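Local atomic coordinates of diadenosine tetraphosphatase, putative (Trypanosoma brucei, PDB entry 2QJC), a protein that probably hydrolyses phosphate esters or anhydrides such as diadenosine tetraphosphate, as a manganese-binding member of the calcineurin-like metallophosphoesterases. Residues H135-A140 and A234-G239; L221-V226 and R230-V235. One frame throughout, in Å; residues are numbered along the deposited sequence.

Contact 1: H135-A140 and A234-G239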
ATOM      1  N   HIS A 135      11.662  -3.655  12.697  1.00 27.11           N
ATOM      2  CA  HIS A 135      10.404  -4.281  13.085  1.00 23.94           C
ATOM      3  C   HIS A 135      10.137  -5.557  12.291  1.00 25.05           C
ATOM      4  O   HIS A 135       9.051  -6.137  12.384  1.00 23.51           O
ATOM      5  CB  HIS A 135       9.255  -3.287  12.867  1.00 26.66           C
ATOM      6  CG  HIS A 135       9.303  -2.097  13.780  1.00 26.31           C
ATOM      7  ND1 HIS A 135       9.174  -2.205  15.148  1.00 25.26           N
ATOM      8  CD2 HIS A 135       9.486  -0.780  13.521  1.00 27.39           C
ATOM      9  CE1 HIS A 135       9.280  -1.006  15.695  1.00 25.38           C
ATOM     10  NE2 HIS A 135       9.470  -0.123  14.730  1.00 27.73           N
ATOM     11  N   ASN A 136      11.141  -5.985  11.523  1.00 24.09           N
ATOM     12  CA  ASN A 136      11.058  -7.165  10.667  1.00 24.99           C
ATOM     13  C   ASN A 136       9.808  -7.102   9.774  1.00 25.20           C
ATOM     14  O   ASN A 136       9.029  -8.047   9.697  1.00 20.16           O
ATOM     15  CB  ASN A 136      11.049  -8.453  11.504  1.00 25.89           C
ATOM     16  CG  ASN A 136      11.137  -9.704  10.646  1.00 24.69           C
ATOM     17  OD1 ASN A 136      11.881  -9.747   9.661  1.00 27.10           O
ATOM     18  ND2 ASN A 136      10.390 -10.731  11.020  1.00 27.00           N
ATOM     19  N   VAL A 137       9.646  -5.971   9.090  1.00 26.37           N
ATOM     20  CA  VAL A 137       8.508  -5.740   8.202  1.00 25.71           C
ATOM     21  C   VAL A 137       8.928  -5.349   6.780  1.00 25.09           C
ATOM     22  O   VAL A 137      10.013  -4.807   6.569  1.00 23.55           O
ATOM     23  CB  VAL A 137       7.597  -4.618   8.795  1.00 26.24           C
ATOM     24  CG1 VAL A 137       6.742  -3.976   7.708  1.00 25.41           C
ATOM     25  CG2 VAL A 137       6.702  -5.203   9.879  1.00 24.09           C
HETATM   26  N   MSE A 138       8.065  -5.644   5.809  1.00 25.38           N
HETATM   27  CA  MSE A 138       8.291  -5.276   4.409  1.00 25.06           C
HETATM   28  C   MSE A 138       6.954  -4.823   3.802  1.00 25.60           C
HETATM   29  O   MSE A 138       5.927  -5.504   3.939  1.00 24.15           O
HETATM   30  CB  MSE A 138       8.866  -6.447   3.598  1.00 28.86           C
HETATM   31  CG  MSE A 138      10.295  -6.840   3.994  1.00 33.45           C
HETATM   32 SE   MSE A 138      11.289  -7.796   2.607  1.00 41.66          SE
HETATM   33  CE  MSE A 138      10.272  -9.429   2.538  1.00 35.14           C
ATOM     34  N   VAL A 139       6.967  -3.673   3.138  1.00 22.63           N
ATOM     35  CA  VAL A 139       5.755  -3.120   2.543  1.00 22.16           C
ATOM     36  C   VAL A 139       5.772  -3.150   1.013  1.00 21.72           C
ATOM     37  O   VAL A 139       6.742  -2.723   0.385  1.00 21.92           O
ATOM     38  CB  VAL A 139       5.544  -1.638   3.026  1.00 23.93           C
ATOM     39  CG1 VAL A 139       4.238  -1.071   2.477  1.00 20.45           C
ATOM     40  CG2 VAL A 139       5.544  -1.576   4.548  1.00 21.91           C
ATOM     41  N   ALA A 140       4.699  -3.678   0.428  1.00 21.66           N
ATOM     42  CA  ALA A 140       4.516  -3.742  -1.023  1.00 20.04           C
ATOM     43  C   ALA A 140       3.020  -3.471  -1.248  1.00 19.99           C
ATOM     44  O   ALA A 140       2.209  -3.695  -0.353  1.00 21.73           O
ATOM     45  CB  ALA A 140       4.906  -5.128  -1.564  1.00 21.19           C
ATOM     46  N   ALA A 234      -1.732  -0.789  10.458  1.00 25.23           N
ATOM     47  CA  ALA A 234      -1.009  -1.746  11.289  1.00 26.36           C
ATOM     48  C   ALA A 234       0.026  -0.933  12.065  1.00 27.05           C
ATOM     49  O   ALA A 234       0.754  -0.121  11.489  1.00 25.40           O
ATOM     50  CB  ALA A 234      -0.317  -2.798  10.431  1.00 26.77           C
ATOM     51  N   VAL A 235       0.080  -1.149  13.376  1.00 28.86           N
ATOM     52  CA  VAL A 235       1.005  -0.421  14.231  1.00 29.68           C
ATOM     53  C   VAL A 235       2.152  -1.301  14.715  1.00 30.27           C
ATOM     54  O   VAL A 235       1.936  -2.401  15.210  1.00 31.14           O
ATOM     55  CB  VAL A 235       0.277   0.158  15.464  1.00 30.91           C
ATOM     56  CG1 VAL A 235       1.229   1.055  16.267  1.00 31.48           C
ATOM     57  CG2 VAL A 235      -0.947   0.938  15.019  1.00 31.04           C
ATOM     58  N   PHE A 236       3.374  -0.806  14.553  1.00 29.91           N
ATOM     59  CA  PHE A 236       4.562  -1.530  14.985  1.00 30.46           C
ATOM     60  C   PHE A 236       5.357  -0.654  15.952  1.00 30.63           C
ATOM     61  O   PHE A 236       5.490   0.553  15.742  1.00 29.92           O
ATOM     62  CB  PHE A 236       5.410  -1.915  13.767  1.00 29.14           C
ATOM     63  CG  PHE A 236       4.764  -2.961  12.896  1.00 28.91           C
ATOM     64  CD1 PHE A 236       4.887  -4.317  13.203  1.00 28.96           C
ATOM     65  CD2 PHE A 236       3.960  -2.586  11.819  1.00 30.26           C
ATOM     66  CE1 PHE A 236       4.207  -5.291  12.451  1.00 28.89           C
ATOM     67  CE2 PHE A 236       3.271  -3.553  11.056  1.00 28.56           C
ATOM     68  CZ  PHE A 236       3.394  -4.903  11.374  1.00 25.70           C
ATOM     69  N   PRO A 237       5.923  -1.257  17.008  1.00 31.57           N
ATOM     70  CA  PRO A 237       5.875  -2.683  17.345  1.00 32.08           C
ATOM     71  C   PRO A 237       4.516  -3.244  17.774  1.00 33.21           C
ATOM     72  O   PRO A 237       3.645  -2.518  18.258  1.00 33.29           O
ATOM     73  CB  PRO A 237       6.926  -2.809  18.448  1.00 33.35           C
ATOM     74  CG  PRO A 237       6.833  -1.490  19.141  1.00 32.39           C
ATOM     75  CD  PRO A 237       6.720  -0.507  17.999  1.00 32.79           C
ATOM     76  N   GLY A 238       4.350  -4.550  17.593  1.00 33.65           N
ATOM     77  CA  GLY A 238       3.109  -5.203  17.965  1.00 36.00           C
ATOM     78  C   GLY A 238       2.353  -5.768  16.777  1.00 36.63           C
ATOM     79  O   GLY A 238       2.065  -6.962  16.727  1.00 36.17           O
ATOM     80  N   GLY A 239       2.030  -4.907  15.819  1.00 37.97           N
ATOM     81  CA  GLY A 239       1.298  -5.345  14.648  1.00 39.70           C
ATOM     82  C   GLY A 239      -0.199  -5.265  14.871  1.00 41.93           C
ATOM     83  O   GLY A 239      -0.966  -6.000  14.251  1.00 41.84           O
TER
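The nearest CA atoms are those of H135 and P237, 6.4 Å apart, and no hydrogen bond joins the two segments, so side chains alone bridge them. The H135 imidazole reaches toward the turn after strand 230-236. The CB of F236 lies over one face of that imidazole, 4.1 Å from its centroid and 18° off the normal, a CH-pi contact made by the methylene rather than by the phenyl ring. Further along the imidazole, CE1 meets P237 CD at 3.5 Å, an oblique approach next to the cis peptide bond that precedes the proline. H135 NE2 hydrogen-bonds to G19 O, which helps to fix the rotation of the ring.

Strand 137-140 and strand 230-236 belong to the two different mixed sheets of the metallophosphoesterase sandwich, and V137 and F236 meet between them. V137 CG2 points over the phenyl face, 3.7 Å from its centroid and nearest to CE1 and CZ. With CG1 anti to the backbone N (chi1 158°), it is CG2 that is left to face the ring. G239 CA rests against the opposite phenyl face, 3.6 Å above the plane, and the F236 ring is therefore sandwiched between a methyl group and the backbone of its own turn. That turn is closed by a hydrogen bond from G239 N to V235 O of 2.6 Å. I23 and V201 also pack on both V137 and F236. N136 and V137 together face the end of strand 129-132 in a G1 beta bulge where the chain enters strand 137-140.

Contact 2: L221-V226 and R230-V235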
ATOM      1  N   LEU A 221      -4.192  -4.934   4.609  1.00 23.44           N
ATOM      2  CA  LEU A 221      -4.929  -3.796   5.162  1.00 24.04           C
ATOM      3  C   LEU A 221      -6.013  -3.155   4.308  1.00 24.28           C
ATOM      4  O   LEU A 221      -6.623  -2.178   4.748  1.00 25.23           O
ATOM      5  CB  LEU A 221      -3.954  -2.687   5.565  1.00 22.83           C
ATOM      6  CG  LEU A 221      -2.916  -2.921   6.667  1.00 23.06           C
ATOM      7  CD1 LEU A 221      -1.907  -1.761   6.681  1.00 22.24           C
ATOM      8  CD2 LEU A 221      -3.614  -3.029   8.006  1.00 21.22           C
ATOM      9  N   ASP A 222      -6.282  -3.666   3.111  1.00 23.30           N
ATOM     10  CA  ASP A 222      -7.302  -3.002   2.308  1.00 25.65           C
ATOM     11  C   ASP A 222      -8.735  -3.323   2.725  1.00 26.39           C
ATOM     12  O   ASP A 222      -9.391  -4.194   2.140  1.00 26.58           O
ATOM     13  CB  ASP A 222      -7.122  -3.294   0.816  1.00 24.45           C
ATOM     14  CG  ASP A 222      -7.932  -2.337  -0.053  1.00 27.32           C
ATOM     15  OD1 ASP A 222      -8.728  -1.549   0.521  1.00 25.52           O
ATOM     16  OD2 ASP A 222      -7.778  -2.370  -1.295  1.00 23.24           O
ATOM     17  N   SER A 223      -9.208  -2.590   3.734  1.00 26.53           N
ATOM     18  CA  SER A 223     -10.554  -2.746   4.278  1.00 27.05           C
ATOM     19  C   SER A 223     -11.640  -1.957   3.525  1.00 28.08           C
ATOM     20  O   SER A 223     -12.724  -1.716   4.065  1.00 28.20           O
ATOM     21  CB  SER A 223     -10.566  -2.369   5.771  1.00 26.80           C
ATOM     22  OG  SER A 223      -9.895  -1.141   6.016  1.00 27.11           O
ATOM     23  N   ARG A 224     -11.330  -1.546   2.294  1.00 28.17           N
ATOM     24  CA  ARG A 224     -12.273  -0.839   1.418  1.00 29.24           C
ATOM     25  C   ARG A 224     -12.728   0.555   1.832  1.00 30.97           C
ATOM     26  O   ARG A 224     -13.893   0.900   1.640  1.00 31.52           O
ATOM     27  CB  ARG A 224     -13.534  -1.682   1.230  1.00 29.95           C
ATOM     28  CG  ARG A 224     -13.308  -3.164   1.168  1.00 29.72           C
ATOM     29  CD  ARG A 224     -14.571  -3.900   1.586  1.00 32.20           C
ATOM     30  NE  ARG A 224     -14.671  -5.134   0.834  1.00 36.62           N
ATOM     31  CZ  ARG A 224     -15.614  -5.398  -0.057  1.00 34.07           C
ATOM     32  NH1 ARG A 224     -16.572  -4.517  -0.307  1.00 31.14           N
ATOM     33  NH2 ARG A 224     -15.554  -6.531  -0.737  1.00 33.14           N
ATOM     34  N   CYS A 225     -11.830   1.368   2.368  1.00 33.18           N
ATOM     35  CA  CYS A 225     -12.205   2.709   2.801  1.00 33.83           C
ATOM     36  C   CYS A 225     -13.045   3.518   1.793  1.00 33.42           C
ATOM     37  O   CYS A 225     -14.112   4.023   2.136  1.00 34.29           O
ATOM     38  CB  CYS A 225     -10.951   3.505   3.171  1.00 34.80           C
ATOM     39  SG  CYS A 225     -11.290   5.248   3.507  1.00 32.72           S
ATOM     40  N   VAL A 226     -12.566   3.634   0.559  1.00 33.21           N
ATOM     41  CA  VAL A 226     -13.260   4.402  -0.474  1.00 33.02           C
ATOM     42  C   VAL A 226     -14.601   3.825  -0.929  1.00 32.86           C
ATOM     43  O   VAL A 226     -15.422   4.538  -1.495  1.00 35.21           O
ATOM     44  CB  VAL A 226     -12.371   4.591  -1.723  1.00 32.76           C
ATOM     45  CG1 VAL A 226     -12.187   3.263  -2.445  1.00 32.85           C
ATOM     46  CG2 VAL A 226     -12.997   5.631  -2.656  1.00 33.17           C
ATOM     47  N   ARG A 230     -13.759   0.773   5.544  1.00 33.09           N
ATOM     48  CA  ARG A 230     -12.953   1.330   6.633  1.00 31.98           C
ATOM     49  C   ARG A 230     -11.503   1.561   6.190  1.00 31.56           C
ATOM     50  O   ARG A 230     -11.037   0.959   5.215  1.00 30.12           O
ATOM     51  CB  ARG A 230     -12.952   0.374   7.839  1.00 34.62           C
ATOM     52  CG  ARG A 230     -14.316   0.114   8.464  1.00 37.76           C
ATOM     53  CD  ARG A 230     -14.223  -0.846   9.638  1.00 40.40           C
ATOM     54  NE  ARG A 230     -13.609  -0.238  10.817  1.00 43.49           N
ATOM     55  CZ  ARG A 230     -14.203   0.663  11.597  1.00 44.89           C
ATOM     56  NH1 ARG A 230     -15.436   1.071  11.329  1.00 44.60           N
ATOM     57  NH2 ARG A 230     -13.561   1.150  12.653  1.00 45.96           N
ATOM     58  N   LEU A 231     -10.800   2.442   6.901  1.00 30.76           N
ATOM     59  CA  LEU A 231      -9.395   2.731   6.613  1.00 29.39           C
ATOM     60  C   LEU A 231      -8.624   2.160   7.797  1.00 29.97           C
ATOM     61  O   LEU A 231      -8.722   2.668   8.917  1.00 29.36           O
ATOM     62  CB  LEU A 231      -9.138   4.236   6.495  1.00 27.13           C
ATOM     63  CG  LEU A 231      -7.749   4.604   5.949  1.00 28.80           C
ATOM     64  CD1 LEU A 231      -7.579   4.032   4.526  1.00 21.93           C
ATOM     65  CD2 LEU A 231      -7.572   6.133   5.945  1.00 24.38           C
ATOM     66  N   SER A 232      -7.870   1.094   7.539  1.00 29.14           N
ATOM     67  CA  SER A 232      -7.113   0.405   8.573  1.00 27.70           C
ATOM     68  C   SER A 232      -5.609   0.635   8.537  1.00 27.53           C
ATOM     69  O   SER A 232      -5.028   0.913   7.486  1.00 27.65           O
ATOM     70  CB  SER A 232      -7.377  -1.096   8.477  1.00 26.88           C
ATOM     71  OG  SER A 232      -8.762  -1.358   8.386  1.00 27.53           O
ATOM     72  N   ALA A 233      -4.985   0.502   9.702  1.00 26.01           N
ATOM     73  CA  ALA A 233      -3.546   0.665   9.809  1.00 26.86           C
ATOM     74  C   ALA A 233      -2.967  -0.387  10.742  1.00 26.99           C
ATOM     75  O   ALA A 233      -3.636  -0.827  11.687  1.00 26.74           O
ATOM     76  CB  ALA A 233      -3.205   2.061  10.331  1.00 24.58           C
ATOM     77  N   ALA A 234      -1.732  -0.789  10.458  1.00 25.23           N
ATOM     78  CA  ALA A 234      -1.009  -1.746  11.289  1.00 26.36           C
ATOM     79  C   ALA A 234       0.026  -0.933  12.065  1.00 27.05           C
ATOM     80  O   ALA A 234       0.754  -0.121  11.489  1.00 25.40           O
ATOM     81  CB  ALA A 234      -0.317  -2.798  10.431  1.00 26.77           C
ATOM     82  N   VAL A 235       0.080  -1.149  13.376  1.00 28.86           N
ATOM     83  CA  VAL A 235       1.005  -0.421  14.231  1.00 29.68           C
ATOM     84  C   VAL A 235       2.152  -1.301  14.715  1.00 30.27           C
ATOM     85  O   VAL A 235       1.936  -2.401  15.210  1.00 31.14           O
ATOM     86  CB  VAL A 235       0.277   0.158  15.464  1.00 30.91           C
ATOM     87  CG1 VAL A 235       1.229   1.055  16.267  1.00 31.48           C
ATOM     88  CG2 VAL A 235      -0.947   0.938  15.019  1.00 31.04           C
TER
HETATM   89  O   HOH W   1      -7.348   0.279   4.845  1.00 22.06           O
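The loop 221-226, which follows strand 218-220 at the edge of one sheet of the metallophosphoesterase sandwich, is fastened here to strand 230-236 of the other sheet. S223 and S232 carry the polar centre. S232 OG donates to S223 OG at 2.6 Å, and S223 OG in turn donates to R230 O at 2.5 Å, approaching from well above the carbonyl plane. With chi1 of 47°, the S223 hydroxyl is set between its own backbone N and carbonyl carbon and faces the strand. A water adds a further bond to S223 OG and also donates to L221 O while accepting from S232 N, so it ties loop to strand a second time. R230 N returns a bond to S223 O at 3.1 Å, bent to 135° at the hydrogen. D222 OD1 shapes the loop by accepting from R224 N, an Asx turn.

Apolar groups pack on both sides of this cluster. L221 CD2 lies along the strand backbone, 3.8 Å from A234 N, and extends to A234 CB. C225 sits near the metal site, its side chain about 7 Å from that of the manganese ligand H28, and the L231 side chain is about 6 Å from that of D26, another ligand. C225 and L231 touch each other, C225 CB meeting the methyl CD1 of L231 at 3.7 Å.

Overall arrangement
Both contacts use strand 230-236, and their segments share A234 and V235; their centres lie 14 Å apart. Contact 1 is partly buried, at the end of the sandwich where the strand runs into its glycine-containing turn and far from the annotated sites. Contact 2 is buried and nearer the manganese ions, where the strand begins. Each joins strand 230-236 to a part of the chain belonging to or following the other sheet: strand 137-140 in the first, the loop after strand 218-220 in the second. The chemistry differs accordingly, with ring faces, methyl and methylene groups in contact 1, and serine hydroxyls, backbone carbonyls and a bound water at the heart of contact 2.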